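Local coordinates for protein adenosyl-chloride synthase (Thermotoga maritima, PDB 2ZBU) that binds adenosine and, like related SAM hydrolases and SAM-dependent halogenases, probably acts on S-adenosyl-L-methionine, at residues F63-D68 and N93-V98; V79-N84 and G104-R109; K169-V174 and G256-I261. All coordinates share one frame; numbering follows the deposited sequence.

In the fold
Interactions 1 and 2 belong to the N-terminal domain and reach the same mixed sheet. Interaction 1 is buried, its centre about 8 Å from the chain centre, and ties the end of strand 62-66 to the loop before helix 97-103 beside bound adenosine. Interaction 2 pairs strand 77-82 with strand 105-110, at the outer edge of that sheet in this chain, and is partly exposed. The two touch where Leu-96 packs on Met-80. Interaction 3 lies in the C-terminal domain, its centre about 24 Å from that of interaction 1. Side-chain amide and apolar contacts carry interaction 1. Interactions 2 and 3 rest on antiparallel backbone bonds, with salt bridges on one face of each.

Interaction 1: residues F63-D68 and N93-V98. With ADN (adenosine), chain E.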
loop_
_atom_site.group_PDB
_atom_site.type_symbol
_atom_site.label_atom_id
_atom_site.label_comp_id
_atom_site.label_asym_id
_atom_site.label_seq_id
_atom_site.Cartn_x
_atom_site.Cartn_y
_atom_site.Cartn_z
ATOM N N PHE A 63 -2.819 14.065 -13.746
ATOM C CA PHE A 63 -2.132 12.805 -13.514
ATOM C C PHE A 63 -0.624 13.010 -13.339
ATOM O O PHE A 63 0.024 13.725 -14.107
ATOM C CB PHE A 63 -2.430 11.828 -14.663
ATOM C CG PHE A 63 -3.878 11.381 -14.722
ATOM C CD1 PHE A 63 -4.315 10.280 -13.978
ATOM C CD2 PHE A 63 -4.803 12.063 -15.513
ATOM C CE1 PHE A 63 -5.664 9.866 -14.028
ATOM C CE2 PHE A 63 -6.152 11.659 -15.571
ATOM C CZ PHE A 63 -6.579 10.559 -14.825
ATOM N N LEU A 64 -0.088 12.406 -12.285
ATOM C CA LEU A 64 1.333 12.477 -11.981
ATOM C C LEU A 64 1.816 11.072 -12.316
ATOM O O LEU A 64 1.570 10.126 -11.575
ATOM C CB LEU A 64 1.533 12.813 -10.491
ATOM C CG LEU A 64 2.941 12.797 -9.885
ATOM C CD1 LEU A 64 3.860 13.675 -10.719
ATOM C CD2 LEU A 64 2.894 13.277 -8.424
ATOM N N VAL A 65 2.480 10.945 -13.462
ATOM C CA VAL A 65 2.961 9.659 -13.947
ATOM C C VAL A 65 4.486 9.625 -13.990
ATOM O O VAL A 65 5.111 10.270 -14.836
ATOM C CB VAL A 65 2.405 9.390 -15.366
ATOM C CG1 VAL A 65 2.689 7.954 -15.788
ATOM C CG2 VAL A 65 0.909 9.684 -15.392
ATOM N N VAL A 66 5.081 8.846 -13.097
ATOM C CA VAL A 66 6.530 8.779 -13.042
ATOM C C VAL A 66 7.155 7.387 -13.039
ATOM O O VAL A 66 7.399 6.804 -11.979
ATOM C CB VAL A 66 7.087 9.532 -11.808
ATOM C CG1 VAL A 66 8.598 9.765 -11.981
ATOM C CG2 VAL A 66 6.360 10.845 -11.618
ATOM N N VAL A 67 7.371 6.856 -14.241
ATOM C CA VAL A 67 8.076 5.593 -14.445
ATOM C C VAL A 67 9.128 6.239 -15.341
ATOM O O VAL A 67 8.927 6.423 -16.541
ATOM C CB VAL A 67 7.237 4.571 -15.211
ATOM C CG1 VAL A 67 8.098 3.352 -15.546
ATOM C CG2 VAL A 67 6.024 4.163 -14.356
ATOM N N ASP A 68 10.250 6.596 -14.741
ATOM C CA ASP A 68 11.239 7.384 -15.454
ATOM C C ASP A 68 12.704 6.924 -15.359
ATOM O O ASP A 68 13.529 7.538 -14.687
ATOM C CB ASP A 68 11.006 8.814 -14.929
ATOM C CG ASP A 68 11.888 9.855 -15.557
ATOM O OD1 ASP A 68 12.214 9.741 -16.752
ATOM O OD2 ASP A 68 12.215 10.817 -14.828
ATOM N N ASN A 93 8.820 9.852 -22.343
ATOM C CA ASN A 93 9.412 8.557 -22.678
ATOM C C ASN A 93 8.412 7.574 -23.267
ATOM O O ASN A 93 8.685 6.380 -23.344
ATOM C CB ASN A 93 10.055 7.926 -21.436
ATOM C CG ASN A 93 9.046 7.669 -20.318
ATOM O OD1 ASN A 93 7.826 7.773 -20.520
ATOM N ND2 ASN A 93 9.552 7.320 -19.131
ATOM N N GLY A 94 7.247 8.077 -23.656
ATOM C CA GLY A 94 6.230 7.224 -24.245
ATOM C C GLY A 94 5.191 6.673 -23.288
ATOM O O GLY A 94 4.283 5.956 -23.705
ATOM N N VAL A 95 5.310 7.002 -22.007
ATOM C CA VAL A 95 4.353 6.511 -21.030
ATOM C C VAL A 95 2.965 7.098 -21.288
ATOM O O VAL A 95 1.959 6.528 -20.869
ATOM C CB VAL A 95 4.802 6.847 -19.587
ATOM C CG1 VAL A 95 4.581 8.324 -19.312
ATOM C CG2 VAL A 95 4.055 5.964 -18.589
ATOM N N LEU A 96 2.903 8.229 -21.990
ATOM C CA LEU A 96 1.613 8.847 -22.297
ATOM C C LEU A 96 1.113 8.450 -23.690
ATOM O O LEU A 96 0.234 9.108 -24.256
ATOM C CB LEU A 96 1.708 10.377 -22.226
ATOM C CG LEU A 96 2.156 11.030 -20.909
ATOM C CD1 LEU A 96 1.972 12.524 -21.044
ATOM C CD2 LEU A 96 1.342 10.490 -19.706
ATOM N N THR A 97 1.672 7.380 -24.247
ATOM C CA THR A 97 1.259 6.944 -25.579
ATOM C C THR A 97 -0.223 6.595 -25.692
ATOM O O THR A 97 -0.908 7.101 -26.580
ATOM C CB THR A 97 2.075 5.717 -26.058
ATOM O OG1 THR A 97 3.434 6.107 -26.295
ATOM C CG2 THR A 97 1.485 5.145 -27.347
ATOM N N VAL A 98 -0.718 5.741 -24.797
ATOM C CA VAL A 98 -2.112 5.315 -24.871
ATOM C C VAL A 98 -3.141 6.430 -24.657
ATOM O O VAL A 98 -4.095 6.520 -25.428
ATOM C CB VAL A 98 -2.398 4.118 -23.908
ATOM C CG1 VAL A 98 -3.768 3.495 -24.227
ATOM C CG2 VAL A 98 -1.310 3.055 -24.051
HETATM O "O5'" ADN E . 13.191 9.178 -10.127
HETATM C "C5'" ADN E . 12.327 8.057 -10.058
HETATM C "C4'" ADN E . 12.656 7.112 -11.209
HETATM O "O4'" ADN E . 14.013 6.612 -11.150
HETATM C "C3'" ADN E . 11.743 5.869 -11.236
HETATM O "O3'" ADN E . 10.590 6.135 -12.017
HETATM C "C2'" ADN E . 12.657 4.760 -11.807
HETATM O "O2'" ADN E . 12.145 4.250 -13.049
HETATM C "C1'" ADN E . 14.033 5.422 -11.983
HETATM N N9 ADN E . 15.109 4.502 -11.554
HETATM C C8 ADN E . 15.339 4.049 -10.270
HETATM N N7 ADN E . 16.367 3.247 -10.244
HETATM C C5 ADN E . 16.869 3.131 -11.502
HETATM C C6 ADN E . 17.956 2.419 -12.099
HETATM N N6 ADN E . 18.775 1.618 -11.335
HETATM N N1 ADN E . 18.166 2.543 -13.427
HETATM C C2 ADN E . 17.380 3.316 -14.195
HETATM N N3 ADN E . 16.352 3.999 -13.679
HETATM C C4 ADN E . 16.064 3.939 -12.360
HETATM O O HOH W 1 12.467 8.047 -18.594
#
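Asn-93 ND2 has two partners. It donates to Val-67 O at 2.8 Å and also to a bound water. The first bond lies in the planes of both the carbonyl and the amide, with an N-H...O angle of 142°. The other end of the amide closes an Asx turn: Asn-93 OD1 accepts from Val-95 N at 3.0 Å. These bonds, one at each end, probably fix how the amide is turned. Its CG stands between the backbone N and the carbonyl carbon (chi1 61°), which turns the amide back over its own loop, with ND2 toward Val-67. The water donates in turn to Asp-68 OD1. Asp-68 OD2 is held by a salt bridge to Arg-75. The backbone N of Asp-68 donates to adenosine O3' at 2.8 Å, nearly straight at 169°. The loop after the strand thus lines part of the adenosine site, where Asp-7 also binds the nucleoside and a second subunit adds Asn-182, Val-242 and Leu-244. Asn-93 is a second-shell residue behind Val-67 and Asp-68. Further back the contact is apolar. The Val-65 and Val-95 side chains lie alongside each other, pointing opposite ways, and both also touch Ala-90 of strand 87-91. A type I turn leads from Gly-94 into helix 97-103, and Gly-94 O accepts both Thr-97 N and Thr-97 OG1. In the valine pair, Val-65 CG1 meets Val-95 CG2 at 3.7 Å.

Interaction 2: residues V79-N84 and G104-R109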
loop_
_atom_site.group_PDB
_atom_site.type_symbol
_atom_site.label_atom_id
_atom_site.label_comp_id
_atom_site.label_asym_id
_atom_site.label_seq_id
_atom_site.Cartn_x
_atom_site.Cartn_y
_atom_site.Cartn_z
ATOM N N VAL A 79 4.066 18.255 -19.782
ATOM C CA VAL A 79 2.694 18.292 -19.295
ATOM C C VAL A 79 1.822 18.209 -20.561
ATOM O O VAL A 79 1.888 19.085 -21.433
ATOM C CB VAL A 79 2.365 19.604 -18.545
ATOM C CG1 VAL A 79 0.877 19.623 -18.182
ATOM C CG2 VAL A 79 3.234 19.733 -17.275
HETATM N N MSE A 80 1.037 17.142 -20.674
HETATM C CA MSE A 80 0.153 16.946 -21.827
HETATM C C MSE A 80 -1.313 17.154 -21.434
HETATM O O MSE A 80 -1.775 16.608 -20.425
HETATM C CB MSE A 80 0.312 15.522 -22.404
HETATM C CG MSE A 80 -0.693 15.177 -23.509
HETATM SE SE MSE A 80 -0.640 13.353 -24.091
HETATM C CE MSE A 80 1.194 13.315 -24.674
ATOM N N LYS A 81 -2.027 17.960 -22.215
ATOM C CA LYS A 81 -3.450 18.193 -21.988
ATOM C C LYS A 81 -4.175 17.477 -23.129
ATOM O O LYS A 81 -3.955 17.797 -24.300
ATOM C CB LYS A 81 -3.804 19.682 -22.039
ATOM C CG LYS A 81 -5.323 19.934 -21.903
ATOM C CD LYS A 81 -5.701 21.403 -22.129
ATOM C CE LYS A 81 -7.212 21.583 -22.165
ATOM N NZ LYS A 81 -7.596 22.993 -22.431
ATOM N N THR A 82 -5.019 16.507 -22.797
ATOM C CA THR A 82 -5.755 15.770 -23.825
ATOM C C THR A 82 -7.099 16.400 -24.123
ATOM O O THR A 82 -7.584 17.246 -23.365
ATOM C CB THR A 82 -5.947 14.291 -23.435
ATOM O OG1 THR A 82 -6.373 14.202 -22.071
ATOM C CG2 THR A 82 -4.648 13.549 -23.601
ATOM N N LYS A 83 -7.703 15.983 -25.236
ATOM C CA LYS A 83 -8.970 16.550 -25.671
ATOM C C LYS A 83 -10.176 16.236 -24.794
ATOM O O LYS A 83 -11.243 16.814 -24.988
ATOM C CB LYS A 83 -9.220 16.176 -27.135
ATOM C CG LYS A 83 -8.146 16.762 -28.060
ATOM C CD LYS A 83 -8.442 16.518 -29.530
ATOM C CE LYS A 83 -7.427 17.240 -30.401
ATOM N NZ LYS A 83 -7.782 17.197 -31.840
ATOM N N ASN A 84 -10.017 15.322 -23.839
ATOM C CA ASN A 84 -11.113 15.034 -22.917
ATOM C C ASN A 84 -10.869 15.882 -21.665
ATOM O O ASN A 84 -11.418 15.621 -20.600
ATOM C CB ASN A 84 -11.179 13.547 -22.546
ATOM C CG ASN A 84 -9.961 13.076 -21.778
ATOM O OD1 ASN A 84 -10.010 12.049 -21.099
ATOM N ND2 ASN A 84 -8.859 13.815 -21.888
ATOM N N GLY A 104 -6.548 11.787 -27.772
ATOM C CA GLY A 104 -6.153 12.851 -28.684
ATOM C C GLY A 104 -5.516 13.954 -27.848
ATOM O O GLY A 104 -5.964 14.196 -26.724
ATOM N N VAL A 105 -4.484 14.627 -28.354
ATOM C CA VAL A 105 -3.847 15.668 -27.547
ATOM C C VAL A 105 -4.180 17.092 -27.969
ATOM O O VAL A 105 -4.128 17.445 -29.151
ATOM C CB VAL A 105 -2.274 15.448 -27.441
ATOM C CG1 VAL A 105 -1.805 14.430 -28.438
ATOM C CG2 VAL A 105 -1.520 16.759 -27.606
ATOM N N ALA A 106 -4.557 17.912 -26.993
ATOM C CA ALA A 106 -4.901 19.301 -27.282
ATOM C C ALA A 106 -3.668 20.193 -27.222
ATOM O O ALA A 106 -3.538 21.144 -27.994
ATOM C CB ALA A 106 -5.961 19.801 -26.311
ATOM N N GLU A 107 -2.752 19.878 -26.315
ATOM C CA GLU A 107 -1.552 20.687 -26.174
ATOM C C GLU A 107 -0.510 20.023 -25.288
ATOM O O GLU A 107 -0.845 19.271 -24.371
ATOM C CB GLU A 107 -1.923 22.055 -25.588
ATOM C CG GLU A 107 -0.743 23.002 -25.351
ATOM C CD GLU A 107 -1.187 24.436 -25.105
ATOM O OE1 GLU A 107 -1.740 25.056 -26.039
ATOM O OE2 GLU A 107 -0.988 24.948 -23.985
ATOM N N ILE A 108 0.754 20.315 -25.571
ATOM C CA ILE A 108 1.861 19.788 -24.786
ATOM C C ILE A 108 2.786 20.952 -24.424
ATOM O O ILE A 108 3.115 21.786 -25.275
ATOM C CB ILE A 108 2.699 18.760 -25.567
ATOM C CG1 ILE A 108 1.803 17.653 -26.124
ATOM C CG2 ILE A 108 3.771 18.189 -24.655
ATOM C CD1 ILE A 108 2.534 16.655 -27.004
ATOM N N ARG A 109 3.189 21.004 -23.161
ATOM C CA ARG A 109 4.098 22.039 -22.672
ATOM C C ARG A 109 5.324 21.361 -22.086
ATOM O O ARG A 109 5.205 20.321 -21.433
ATOM C CB ARG A 109 3.432 22.856 -21.572
ATOM C CG ARG A 109 2.283 23.689 -22.041
ATOM C CD ARG A 109 2.784 24.945 -22.707
ATOM N NE ARG A 109 1.682 25.751 -23.209
ATOM C CZ ARG A 109 1.817 26.997 -23.645
ATOM N NH1 ARG A 109 3.010 27.576 -23.633
ATOM N NH2 ARG A 109 0.763 27.658 -24.096
#
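Arg-109 pairs with Val-79 across two antiparallel strands, and its CB lies 4.1 Å from Val-79 O. From there CG leaves on the side of the backbone N, and a bend at chi2 (-79°) lets NE beyond CD turn back toward Glu-107. NE donates to Glu-107 OE2 at 2.9 Å, and NH2 reaches the same oxygen at 3.2 Å. This salt bridge is a side-on grip by two nitrogens on one atom. The oxygen lies in the guanidinium plane but is met from one face of the carboxylate. NH1 bonds Gly-149 O. Glu-107 OE1 pairs with Arg-151, whose NH2 comes close to that of Arg-109, so the carboxylate probably offsets two like charges. A leucine here has none of these donors, and the Glu-107 carboxylate would probably be freer to turn, with Gly-149 O also losing its mate. The strands form a classic beta bulge: two residues, Ala-106 and Glu-107, stand opposite the single Lys-81, and Lys-81 O accepts Ala-106 N at 2.8 Å and Glu-107 N at 3.1 Å. Beyond the bulge, Lys-83 N donates to Gly-104 O at 2.9 Å. On the other face Met-80, present as selenomethionine, sets CG near Val-105 CB and CE 4.3 Å from Ile-108 CD1. Strand 77-82 runs between strands 87-91 and 105-110. Helix 97-103 covers Met-80 and Thr-82 through Ala-100 and Tyr-103, while helix 127-140 packs on Val-79 through Val-135 and Leu-139.

Interaction 3: residues K169-V174 and G256-I261; sequences KVIGEV and GDEIEI
Strands 169-174 and 258-261 run antiparallel, their axes 4.3 Å apart at closest and their directions 142° apart, and six backbone bonds join the two segments, from Val-170 with Ile-261 to Val-174 O with Gly-256 N. Gly-172 N donates to Ile-259 O at 2.7 Å, and Ile-259 N returns a bond to Gly-172 O from well above its carbonyl plane. On one face Ile-171 lies between two acidic side chains. Its CG2 rests 3.5 Å from Glu-258 OE2, and its CD1 lies 3.6 Å from Glu-260 OE1. Lys-169 comes in across Glu-260 from the strand's start, its chi1 of 71° setting CG over the backbone, the rest extended. Its NZ makes a salt bridge to Glu-260 OE1 at 3.0 Å, though as a hydrogen bond this is weak. The stronger partner of Glu-260 OE1 is Arg-206, in a salt bridge. The pair belongs to the mixed sheet of the C-terminal domain, where strand 258-262 lies between strands 169-177 and 202-207. Glu-173 and Glu-258 are neighbours of like charge, and Arg-161 makes a long, weak ion pair to each. The other face is apolar and tight. Val-170 CG2 presses on Ile-261 CB at 3.4 Å. Val-174 and Ile-259 also share Val-183 of strand 183-185, and Val-174 CG2 meets Ile-259 CD1 at 3.3 Å.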
loop_
_atom_site.group_PDB
_atom_site.type_symbol
_atom_site.label_atom_id
_atom_site.label_comp_id
_atom_site.label_asym_id
_atom_site.label_seq_id
_atom_site.Cartn_x
_atom_site.Cartn_y
_atom_site.Cartn_z
ATOM N N LYS A 169 -10.998 -14.525 -36.484
ATOM C CA LYS A 169 -10.222 -14.444 -35.253
ATOM C C LYS A 169 -9.615 -13.064 -35.019
ATOM O O LYS A 169 -9.529 -12.232 -35.926
ATOM C CB LYS A 169 -9.101 -15.485 -35.249
ATOM C CG LYS A 169 -7.971 -15.178 -36.212
ATOM C CD LYS A 169 -6.808 -16.143 -36.039
ATOM C CE LYS A 169 -5.673 -15.820 -37.005
ATOM N NZ LYS A 169 -4.531 -16.770 -36.881
ATOM N N VAL A 170 -9.201 -12.832 -33.781
ATOM C CA VAL A 170 -8.584 -11.577 -33.410
ATOM C C VAL A 170 -7.283 -11.900 -32.702
ATOM O O VAL A 170 -7.257 -12.708 -31.777
ATOM C CB VAL A 170 -9.482 -10.766 -32.459
ATOM C CG1 VAL A 170 -10.771 -10.397 -33.160
ATOM C CG2 VAL A 170 -9.785 -11.572 -31.208
ATOM N N ILE A 171 -6.198 -11.292 -33.162
ATOM C CA ILE A 171 -4.905 -11.508 -32.538
ATOM C C ILE A 171 -4.571 -10.262 -31.729
ATOM O O ILE A 171 -4.836 -9.137 -32.156
ATOM C CB ILE A 171 -3.795 -11.762 -33.586
ATOM C CG1 ILE A 171 -4.093 -13.053 -34.357
ATOM C CG2 ILE A 171 -2.441 -11.873 -32.897
ATOM C CD1 ILE A 171 -3.030 -13.433 -35.381
ATOM N N GLY A 172 -4.007 -10.470 -30.549
ATOM C CA GLY A 172 -3.655 -9.349 -29.704
ATOM C C GLY A 172 -2.554 -9.729 -28.744
ATOM O O GLY A 172 -1.843 -10.714 -28.955
ATOM N N GLU A 173 -2.427 -8.953 -27.675
ATOM C CA GLU A 173 -1.401 -9.192 -26.675
ATOM C C GLU A 173 -1.943 -9.041 -25.261
ATOM O O GLU A 173 -2.902 -8.317 -25.026
ATOM C CB GLU A 173 -0.256 -8.199 -26.868
ATOM C CG GLU A 173 0.465 -8.322 -28.195
ATOM C CD GLU A 173 1.493 -7.223 -28.398
ATOM O OE1 GLU A 173 2.210 -6.895 -27.425
ATOM O OE2 GLU A 173 1.588 -6.696 -29.531
ATOM N N VAL A 174 -1.313 -9.737 -24.326
ATOM C CA VAL A 174 -1.692 -9.643 -22.928
ATOM C C VAL A 174 -1.158 -8.300 -22.422
ATOM O O VAL A 174 0.050 -8.068 -22.418
ATOM C CB VAL A 174 -1.057 -10.776 -22.107
ATOM C CG1 VAL A 174 -1.379 -10.592 -20.626
ATOM C CG2 VAL A 174 -1.561 -12.118 -22.600
ATOM N N GLY A 256 2.578 -9.150 -22.463
ATOM C CA GLY A 256 3.369 -9.032 -23.673
ATOM C C GLY A 256 3.219 -10.227 -24.597
ATOM O O GLY A 256 3.491 -10.123 -25.795
ATOM N N ASP A 257 2.794 -11.365 -24.050
ATOM C CA ASP A 257 2.612 -12.568 -24.859
ATOM C C ASP A 257 1.497 -12.360 -25.865
ATOM O O ASP A 257 0.478 -11.743 -25.561
ATOM C CB ASP A 257 2.256 -13.777 -23.988
ATOM C CG ASP A 257 3.432 -14.293 -23.194
ATOM O OD1 ASP A 257 4.570 -13.863 -23.478
ATOM O OD2 ASP A 257 3.221 -15.137 -22.294
ATOM N N GLU A 258 1.682 -12.887 -27.068
ATOM C CA GLU A 258 0.659 -12.757 -28.093
ATOM C C GLU A 258 -0.493 -13.703 -27.765
ATOM O O GLU A 258 -0.279 -14.832 -27.322
ATOM C CB GLU A 258 1.233 -13.093 -29.468
ATOM C CG GLU A 258 0.268 -12.821 -30.608
ATOM C CD GLU A 258 0.935 -12.898 -31.970
ATOM O OE1 GLU A 258 1.864 -12.097 -32.220
ATOM O OE2 GLU A 258 0.532 -13.758 -32.786
ATOM N N ILE A 259 -1.715 -13.228 -27.959
ATOM C CA ILE A 259 -2.893 -14.041 -27.695
ATOM C C ILE A 259 -3.817 -14.002 -28.895
ATOM O O ILE A 259 -3.973 -12.963 -29.536
ATOM C CB ILE A 259 -3.674 -13.551 -26.455
ATOM C CG1 ILE A 259 -3.009 -14.083 -25.190
ATOM C CG2 ILE A 259 -5.127 -14.023 -26.520
ATOM C CD1 ILE A 259 -3.877 -13.979 -23.957
ATOM N N GLU A 260 -4.433 -15.142 -29.183
ATOM C CA GLU A 260 -5.340 -15.257 -30.312
ATOM C C GLU A 260 -6.695 -15.824 -29.889
ATOM O O GLU A 260 -6.762 -16.876 -29.250
ATOM C CB GLU A 260 -4.708 -16.158 -31.377
ATOM C CG GLU A 260 -5.465 -16.228 -32.687
ATOM C CD GLU A 260 -4.726 -17.054 -33.731
ATOM O OE1 GLU A 260 -3.563 -16.719 -34.045
ATOM O OE2 GLU A 260 -5.304 -18.037 -34.237
ATOM N N ILE A 261 -7.765 -15.116 -30.241
ATOM C CA ILE A 261 -9.124 -15.557 -29.929
ATOM C C ILE A 261 -9.757 -15.987 -31.253
ATOM O O ILE A 261 -9.925 -15.165 -32.157
ATOM C CB ILE A 261 -9.976 -14.416 -29.323
ATOM C CG1 ILE A 261 -9.200 -13.692 -28.216
ATOM C CG2 ILE A 261 -11.263 -14.985 -28.751
ATOM C CD1 ILE A 261 -8.850 -14.568 -27.028
#